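Local coordinates for putative fusidic acid resistance protein (Staphylococcus aureus, PDB 2YB5), which confers resistance to the antibiotic fusidic acid, probably by binding elongation factor G and helping to clear it from ribosomes, at residues Phe40-Ile45 and Thr61-Val66; Phe12-Gln17 and Asn46-Glu51. All blocks are in the same frame, centred on the assembly; numbering follows the deposited sequence.

Interaction 1. Residues Phe40-Ile45 and Thr61-Val66; sequences FLLNEI and TSIDDV
At a junction of two helices in the helical N-terminal domain, Leu42 and Ile45 of helix 35-50 form a small apolar patch with Ile63, which ends the short helix 59-63; Asp64, just after it, lies at the margin. Leu42 uses its two methyls on different neighbours. Its CD2 lies 3.7 Å from Ile63 CG1, the two chains lying alongside and pointing opposite ways, whereas its CD1 meets the Asp64 carboxylate, 3.6 Å from OD2, with the side chains crossing near a right angle. One turn further along, Ile45 CD1 meets Ile63 CD1 tip to tip at 3.7 Å. Ile63 can serve both because its CG1 sits between the backbone N and the carbonyl carbon (chi1 64°), with CD1 extended beyond it. At Asp64 the chain leaves helical geometry in an inverse gamma turn, closed by a weak bond of 2.7 Å from Asp65 N to Ile63 O; that same oxygen is also hydrogen-bonded to Tyr26 OH of helix 9-27. Buried aliphatic packing is thus edged by a salt bridge, Asp64 OD1 to Lys38 NZ, that ties the turn after helix 59-63 to helix 35-50, and Lys38 probably offsets the charge of the carboxylate that lies against the Leu42 methyl.

Interaction 2. Residues Phe12-Gln17 and Asn46-Glu51; sequences FVKVKQ and NDIFKE
Asn46 O is gripped by two backbone N-H groups, that of Lys50 at 2.7 Å (N to O) and, more weakly, that of Phe49 at 3.0 Å, so the helical turn that bears Ile48 and Phe49, both in touch with Val15, is held from within. Across the contact everything is apolar, and Val15 CG2 is its hub. This methyl settles against the branched chain of Ile48, 3.5 Å from CD1, which is tighter than ordinary van der Waals contact, and 3.8 Å from Ile48 CG2. The Val15 methyl therefore meets both branches of the isoleucine. Ile48 CG1 is anti to its own carbonyl carbon (chi1 -72°), and the extended chain beyond it carries CD1 across to helix 9-27. Helices 9-27 and 35-50 run nearly antiparallel here, at 156°, with the axes of the short segments 10.4 Å apart, as neighbouring members of the helical domain whose family is named for binding elongation factor G, consistent with such a role here. The Phe49 ring approaches obliquely, its CE2 3.9 Å from the same Val15 methyl; Leu80 of helix 70-80 also touches this ring, and Leu77 touches Val15. At the other margin the aliphatic part of Lys14 brushes the isoleucine, CG lying 4.1 Å from Ile48 CD1, the lysine chain running roughly perpendicular to the isoleucine. Beyond that point it bends at chi2 (72°) and carries its amino group away from helix 35-50.

Overall arrangement
Helix 35-50 is shared by both contacts: its middle packs on segment 61-66 in interaction 1 and its later turn on segment 12-17 in interaction 2. Their centres are 11 Å apart, and they join where Ile45 CG2 touches Val15 CG1 at 4.0 Å, so the apolar packing runs from helix 59-63 through helix 35-50 to helix 9-27. Interaction 1 lies farther out, about 22 Å from the centre of the chain, against about 13 Å for interaction 2. Neither includes the zinc ligands Cys158, Cys161, Cys191 and Cys197, but segment 12-17 reaches the zinc-bearing C-terminal part through a hydrogen bond from Gln17 NE2 to Asp202 OD2.

Interaction 1. Residues Phe40-Ile45 and Thr61-Val66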
ATOM      1  N   PHE A  40       6.167 -22.753  -1.971  1.00 46.86           N
ATOM      2  CA  PHE A  40       6.373 -21.488  -2.665  1.00 46.43           C
ATOM      3  C   PHE A  40       5.906 -20.299  -1.817  1.00 45.18           C
ATOM      4  O   PHE A  40       6.675 -19.377  -1.565  1.00 44.53           O
ATOM      5  CB  PHE A  40       5.654 -21.452  -4.014  1.00 46.48           C
ATOM      6  CG  PHE A  40       5.729 -20.106  -4.690  1.00 47.90           C
ATOM      7  CD1 PHE A  40       6.938 -19.644  -5.205  1.00 49.17           C
ATOM      8  CD2 PHE A  40       4.605 -19.287  -4.783  1.00 49.35           C
ATOM      9  CE1 PHE A  40       7.021 -18.405  -5.823  1.00 49.82           C
ATOM     10  CE2 PHE A  40       4.676 -18.035  -5.401  1.00 49.46           C
ATOM     11  CZ  PHE A  40       5.886 -17.594  -5.920  1.00 49.90           C
ATOM     12  N   LEU A  41       4.639 -20.338  -1.405  1.00 44.85           N
ATOM     13  CA  LEU A  41       4.034 -19.291  -0.583  1.00 44.23           C
ATOM     14  C   LEU A  41       4.865 -19.056   0.677  1.00 44.71           C
ATOM     15  O   LEU A  41       5.225 -17.924   0.993  1.00 44.02           O
ATOM     16  CB  LEU A  41       2.607 -19.683  -0.187  1.00 44.82           C
ATOM     17  CG  LEU A  41       1.479 -19.564  -1.226  1.00 44.92           C
ATOM     18  CD1 LEU A  41       1.953 -19.803  -2.629  1.00 46.26           C
ATOM     19  CD2 LEU A  41       0.329 -20.489  -0.906  1.00 44.83           C
ATOM     20  N   LEU A  42       5.195 -20.132   1.380  1.00 46.14           N
ATOM     21  CA  LEU A  42       5.950 -20.004   2.625  1.00 47.83           C
ATOM     22  C   LEU A  42       7.299 -19.318   2.394  1.00 48.24           C
ATOM     23  O   LEU A  42       7.674 -18.404   3.150  1.00 48.13           O
ATOM     24  CB  LEU A  42       6.135 -21.365   3.285  1.00 49.75           C
ATOM     25  CG  LEU A  42       4.842 -22.015   3.780  1.00 50.53           C
ATOM     26  CD1 LEU A  42       5.145 -23.413   4.344  1.00 51.78           C
ATOM     27  CD2 LEU A  42       4.151 -21.125   4.814  1.00 49.64           C
ATOM     28  N   ASN A  43       8.004 -19.727   1.336  1.00 48.73           N
ATOM     29  CA  ASN A  43       9.300 -19.120   1.012  1.00 50.13           C
ATOM     30  C   ASN A  43       9.223 -17.660   0.561  1.00 49.14           C
ATOM     31  O   ASN A  43      10.164 -16.906   0.808  1.00 50.21           O
ATOM     32  CB  ASN A  43      10.079 -19.953  -0.010  1.00 51.21           C
ATOM     33  CG  ASN A  43      10.966 -21.014   0.645  1.00 54.60           C
ATOM     34  OD1 ASN A  43      11.530 -20.797   1.723  1.00 59.68           O
ATOM     35  ND2 ASN A  43      11.107 -22.154  -0.015  1.00 55.27           N
ATOM     36  N   GLU A  44       8.125 -17.263  -0.089  1.00 48.00           N
ATOM     37  CA  GLU A  44       7.906 -15.847  -0.439  1.00 47.37           C
ATOM     38  C   GLU A  44       7.771 -14.987   0.807  1.00 47.03           C
ATOM     39  O   GLU A  44       8.336 -13.894   0.879  1.00 47.67           O
ATOM     40  CB  GLU A  44       6.654 -15.669  -1.303  1.00 46.64           C
ATOM     41  CG  GLU A  44       6.765 -16.265  -2.703  1.00 48.33           C
ATOM     42  CD  GLU A  44       7.714 -15.484  -3.583  1.00 51.58           C
ATOM     43  OE1 GLU A  44       7.401 -14.307  -3.894  1.00 52.61           O
ATOM     44  OE2 GLU A  44       8.769 -16.045  -3.964  1.00 54.16           O
ATOM     45  N   ILE A  45       7.011 -15.473   1.780  1.00 46.76           N
ATOM     46  CA  ILE A  45       6.829 -14.751   3.037  1.00 47.28           C
ATOM     47  C   ILE A  45       8.161 -14.583   3.760  1.00 49.21           C
ATOM     48  O   ILE A  45       8.493 -13.481   4.219  1.00 49.51           O
ATOM     49  CB  ILE A  45       5.830 -15.469   3.963  1.00 48.15           C
ATOM     50  CG1 ILE A  45       4.434 -15.443   3.335  1.00 46.84           C
ATOM     51  CG2 ILE A  45       5.818 -14.825   5.365  1.00 49.01           C
ATOM     52  CD1 ILE A  45       3.411 -16.278   4.042  1.00 45.99           C
ATOM     53  N   THR A  61       6.600 -21.445  10.880  1.00 77.45           N
ATOM     54  CA  THR A  61       6.178 -22.703  11.507  1.00 80.95           C
ATOM     55  C   THR A  61       4.707 -22.632  11.909  1.00 81.94           C
ATOM     56  O   THR A  61       3.934 -23.538  11.619  1.00 82.45           O
ATOM     57  CB  THR A  61       7.052 -23.046  12.745  1.00 85.69           C
ATOM     58  OG1 THR A  61       8.325 -23.548  12.311  1.00 85.68           O
ATOM     59  CG2 THR A  61       6.372 -24.100  13.631  1.00 90.37           C
ATOM     60  N   SER A  62       4.327 -21.537  12.555  1.00 82.51           N
ATOM     61  CA  SER A  62       2.947 -21.328  12.980  1.00 84.23           C
ATOM     62  C   SER A  62       1.923 -21.396  11.836  1.00 81.64           C
ATOM     63  O   SER A  62       0.879 -22.032  11.996  1.00 84.01           O
ATOM     64  CB  SER A  62       2.818 -19.992  13.708  1.00 84.51           C
ATOM     65  OG  SER A  62       1.579 -19.917  14.380  1.00 87.87           O
ATOM     66  N   ILE A  63       2.218 -20.756  10.698  1.00 77.36           N
ATOM     67  CA  ILE A  63       1.288 -20.738   9.544  1.00 75.19           C
ATOM     68  C   ILE A  63       1.309 -22.012   8.680  1.00 75.22           C
ATOM     69  O   ILE A  63       0.369 -22.270   7.919  1.00 74.46           O
ATOM     70  CB  ILE A  63       1.499 -19.501   8.608  1.00 71.18           C
ATOM     71  CG1 ILE A  63       2.877 -19.520   7.941  1.00 68.80           C
ATOM     72  CG2 ILE A  63       1.294 -18.189   9.373  1.00 71.60           C
ATOM     73  CD1 ILE A  63       3.190 -18.252   7.170  1.00 66.54           C
ATOM     74  N   ASP A  64       2.373 -22.802   8.789  1.00 76.25           N
ATOM     75  CA  ASP A  64       2.469 -24.070   8.069  1.00 76.74           C
ATOM     76  C   ASP A  64       1.570 -25.120   8.735  1.00 80.97           C
ATOM     77  O   ASP A  64       2.051 -26.099   9.292  1.00 83.80           O
ATOM     78  CB  ASP A  64       3.927 -24.539   8.028  1.00 76.74           C
ATOM     79  CG  ASP A  64       4.156 -25.680   7.055  1.00 75.55           C
ATOM     80  OD1 ASP A  64       3.174 -26.216   6.507  1.00 76.24           O
ATOM     81  OD2 ASP A  64       5.329 -26.039   6.838  1.00 74.40           O
ATOM     82  N   ASP A  65       0.261 -24.903   8.653  1.00 82.23           N
ATOM     83  CA  ASP A  65      -0.722 -25.696   9.380  1.00 87.00           C
ATOM     84  C   ASP A  65      -2.046 -25.677   8.622  1.00 87.29           C
ATOM     85  O   ASP A  65      -2.753 -24.673   8.644  1.00 86.51           O
ATOM     86  CB  ASP A  65      -0.909 -25.129  10.797  1.00 90.36           C
ATOM     87  CG  ASP A  65      -1.779 -26.023  11.689  1.00 96.21           C
ATOM     88  OD1 ASP A  65      -2.956 -26.265  11.347  1.00 96.99           O
ATOM     89  OD2 ASP A  65      -1.283 -26.481  12.741  1.00100.05           O
ATOM     90  N   VAL A  66      -2.383 -26.797   7.980  1.00 88.80           N
ATOM     91  CA  VAL A  66      -3.614 -26.918   7.174  1.00 89.81           C
ATOM     92  C   VAL A  66      -4.910 -26.545   7.913  1.00 94.36           C
ATOM     93  O   VAL A  66      -5.937 -26.307   7.275  1.00 94.46           O
ATOM     94  CB  VAL A  66      -3.780 -28.351   6.589  1.00 91.34           C
ATOM     95  CG1 VAL A  66      -2.707 -28.633   5.550  1.00 87.19           C
ATOM     96  CG2 VAL A  66      -3.754 -29.401   7.699  1.00 95.54           C
TER

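Interaction 2. Residues Phe12-Gln17 and Asn46-Glu51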
ATOM      1  N   PHE A  12       4.268  -5.665   3.923  1.00 42.34           N
ATOM      2  CA  PHE A  12       3.322  -6.278   4.840  1.00 43.39           C
ATOM      3  C   PHE A  12       2.007  -6.632   4.142  1.00 43.22           C
ATOM      4  O   PHE A  12       1.391  -7.651   4.444  1.00 43.85           O
ATOM      5  CB  PHE A  12       3.055  -5.382   6.055  1.00 44.35           C
ATOM      6  CG  PHE A  12       2.059  -5.970   7.020  1.00 47.26           C
ATOM      7  CD1 PHE A  12       2.472  -6.842   8.013  1.00 49.99           C
ATOM      8  CD2 PHE A  12       0.704  -5.673   6.913  1.00 49.15           C
ATOM      9  CE1 PHE A  12       1.556  -7.396   8.907  1.00 52.96           C
ATOM     10  CE2 PHE A  12      -0.220  -6.239   7.790  1.00 52.59           C
ATOM     11  CZ  PHE A  12       0.208  -7.096   8.791  1.00 53.32           C
ATOM     12  N   VAL A  13       1.584  -5.788   3.209  1.00 43.26           N
ATOM     13  CA  VAL A  13       0.377  -6.053   2.443  1.00 43.87           C
ATOM     14  C   VAL A  13       0.584  -7.300   1.600  1.00 44.31           C
ATOM     15  O   VAL A  13      -0.303  -8.162   1.530  1.00 45.15           O
ATOM     16  CB  VAL A  13      -0.023  -4.847   1.579  1.00 44.06           C
ATOM     17  CG1 VAL A  13      -1.217  -5.182   0.698  1.00 44.40           C
ATOM     18  CG2 VAL A  13      -0.345  -3.659   2.483  1.00 43.72           C
ATOM     19  N   LYS A  14       1.775  -7.426   1.015  1.00 44.08           N
ATOM     20  CA  LYS A  14       2.122  -8.628   0.244  1.00 44.29           C
ATOM     21  C   LYS A  14       2.137  -9.876   1.149  1.00 44.30           C
ATOM     22  O   LYS A  14       1.517 -10.879   0.800  1.00 44.54           O
ATOM     23  CB  LYS A  14       3.460  -8.449  -0.482  1.00 44.19           C
ATOM     24  CG  LYS A  14       3.865  -9.600  -1.381  1.00 44.50           C
ATOM     25  CD  LYS A  14       3.026  -9.665  -2.635  1.00 46.95           C
ATOM     26  CE  LYS A  14       3.414 -10.872  -3.462  1.00 49.14           C
ATOM     27  NZ  LYS A  14       2.667 -10.969  -4.752  1.00 51.73           N
ATOM     28  N   VAL A  15       2.821  -9.810   2.299  1.00 44.56           N
ATOM     29  CA  VAL A  15       2.839 -10.934   3.250  1.00 45.72           C
ATOM     30  C   VAL A  15       1.407 -11.412   3.552  1.00 46.72           C
ATOM     31  O   VAL A  15       1.123 -12.611   3.539  1.00 47.89           O
ATOM     32  CB  VAL A  15       3.568 -10.602   4.589  1.00 46.82           C
ATOM     33  CG1 VAL A  15       3.323 -11.691   5.619  1.00 47.13           C
ATOM     34  CG2 VAL A  15       5.079 -10.429   4.387  1.00 47.36           C
ATOM     35  N   LYS A  16       0.519 -10.457   3.797  1.00 47.15           N
ATOM     36  CA  LYS A  16      -0.882 -10.728   4.105  1.00 48.71           C
ATOM     37  C   LYS A  16      -1.585 -11.394   2.924  1.00 48.65           C
ATOM     38  O   LYS A  16      -2.256 -12.417   3.093  1.00 50.23           O
ATOM     39  CB  LYS A  16      -1.551  -9.405   4.487  1.00 49.61           C
ATOM     40  CG  LYS A  16      -3.051  -9.436   4.736  1.00 52.82           C
ATOM     41  CD  LYS A  16      -3.579  -8.022   4.981  1.00 53.31           C
ATOM     42  CE  LYS A  16      -3.649  -7.206   3.674  1.00 53.56           C
ATOM     43  NZ  LYS A  16      -3.941  -5.734   3.866  1.00 52.41           N
ATOM     44  N   GLN A  17      -1.406 -10.839   1.729  1.00 47.43           N
ATOM     45  CA  GLN A  17      -1.926 -11.458   0.507  1.00 48.07           C
ATOM     46  C   GLN A  17      -1.424 -12.900   0.322  1.00 47.93           C
ATOM     47  O   GLN A  17      -2.164 -13.758  -0.172  1.00 48.91           O
ATOM     48  CB  GLN A  17      -1.595 -10.614  -0.732  1.00 47.69           C
ATOM     49  CG  GLN A  17      -2.420  -9.321  -0.842  1.00 49.54           C
ATOM     50  CD  GLN A  17      -1.970  -8.398  -1.968  1.00 51.33           C
ATOM     51  OE1 GLN A  17      -2.446  -7.264  -2.075  1.00 54.03           O
ATOM     52  NE2 GLN A  17      -1.058  -8.875  -2.816  1.00 51.80           N
ATOM     53  N   ASN A  46       8.910 -15.678   3.852  1.00 51.00           N
ATOM     54  CA  ASN A  46      10.207 -15.713   4.535  1.00 53.63           C
ATOM     55  C   ASN A  46      11.236 -14.794   3.899  1.00 54.40           C
ATOM     56  O   ASN A  46      11.968 -14.094   4.604  1.00 56.52           O
ATOM     57  CB  ASN A  46      10.759 -17.147   4.550  1.00 55.30           C
ATOM     58  CG  ASN A  46      12.005 -17.295   5.418  1.00 58.39           C
ATOM     59  OD1 ASN A  46      12.010 -16.926   6.590  1.00 57.59           O
ATOM     60  ND2 ASN A  46      13.060 -17.861   4.843  1.00 61.03           N
ATOM     61  N   ASP A  47      11.296 -14.800   2.571  1.00 54.07           N
ATOM     62  CA  ASP A  47      12.239 -13.950   1.850  1.00 55.63           C
ATOM     63  C   ASP A  47      12.005 -12.461   2.144  1.00 55.29           C
ATOM     64  O   ASP A  47      12.964 -11.705   2.292  1.00 57.19           O
ATOM     65  CB  ASP A  47      12.194 -14.243   0.339  1.00 55.18           C
ATOM     66  CG  ASP A  47      12.844 -15.576  -0.021  1.00 57.60           C
ATOM     67  OD1 ASP A  47      13.611 -16.130   0.806  1.00 60.32           O
ATOM     68  OD2 ASP A  47      12.585 -16.082  -1.135  1.00 59.07           O
ATOM     69  N   ILE A  48      10.741 -12.053   2.258  1.00 53.72           N
ATOM     70  CA  ILE A  48      10.397 -10.670   2.614  1.00 53.31           C
ATOM     71  C   ILE A  48      11.073 -10.252   3.929  1.00 55.83           C
ATOM     72  O   ILE A  48      11.444  -9.089   4.096  1.00 56.35           O
ATOM     73  CB  ILE A  48       8.867 -10.471   2.720  1.00 51.27           C
ATOM     74  CG1 ILE A  48       8.229 -10.492   1.325  1.00 49.42           C
ATOM     75  CG2 ILE A  48       8.528  -9.168   3.424  1.00 49.43           C
ATOM     76  CD1 ILE A  48       6.726 -10.515   1.353  1.00 47.40           C
ATOM     77  N   PHE A  49      11.244 -11.206   4.843  1.00 58.00           N
ATOM     78  CA  PHE A  49      11.928 -10.948   6.112  1.00 60.84           C
ATOM     79  C   PHE A  49      13.430 -11.248   6.064  1.00 64.74           C
ATOM     80  O   PHE A  49      14.200 -10.593   6.763  1.00 67.15           O
ATOM     81  CB  PHE A  49      11.243 -11.709   7.248  1.00 61.11           C
ATOM     82  CG  PHE A  49       9.883 -11.165   7.591  1.00 58.33           C
ATOM     83  CD1 PHE A  49       9.753 -10.043   8.415  1.00 58.11           C
ATOM     84  CD2 PHE A  49       8.736 -11.740   7.067  1.00 54.79           C
ATOM     85  CE1 PHE A  49       8.502  -9.531   8.735  1.00 55.37           C
ATOM     86  CE2 PHE A  49       7.481 -11.237   7.377  1.00 52.96           C
ATOM     87  CZ  PHE A  49       7.363 -10.128   8.212  1.00 54.39           C
ATOM     88  N   LYS A  50      13.856 -12.206   5.238  1.00 66.45           N
ATOM     89  CA  LYS A  50      15.297 -12.507   5.105  1.00 70.68           C
ATOM     90  C   LYS A  50      16.065 -11.294   4.585  1.00 72.78           C
ATOM     91  O   LYS A  50      17.129 -10.958   5.104  1.00 75.98           O
ATOM     92  CB  LYS A  50      15.563 -13.704   4.183  1.00 70.78           C
ATOM     93  CG  LYS A  50      15.348 -15.072   4.827  1.00 71.34           C
ATOM     94  CD  LYS A  50      16.449 -16.073   4.449  1.00 73.67           C
ATOM     95  CE  LYS A  50      16.545 -16.305   2.942  1.00 72.62           C
ATOM     96  NZ  LYS A  50      17.362 -17.514   2.604  1.00 75.03           N
ATOM     97  N   GLU A  51      15.514 -10.645   3.561  1.00 71.74           N
ATOM     98  CA  GLU A  51      16.074  -9.396   3.022  1.00 73.72           C
ATOM     99  C   GLU A  51      16.477  -8.397   4.128  1.00 75.95           C
ATOM    100  O   GLU A  51      17.488  -7.705   3.998  1.00 78.88           O
ATOM    101  CB  GLU A  51      15.060  -8.753   2.060  1.00 70.99           C
ATOM    102  CG  GLU A  51      15.569  -7.545   1.262  1.00 73.15           C
ATOM    103  CD  GLU A  51      14.441  -6.781   0.562  1.00 71.48           C
ATOM    104  OE1 GLU A  51      13.394  -7.401   0.253  1.00 69.96           O
ATOM    105  OE2 GLU A  51      14.599  -5.563   0.327  1.00 71.94           O
TER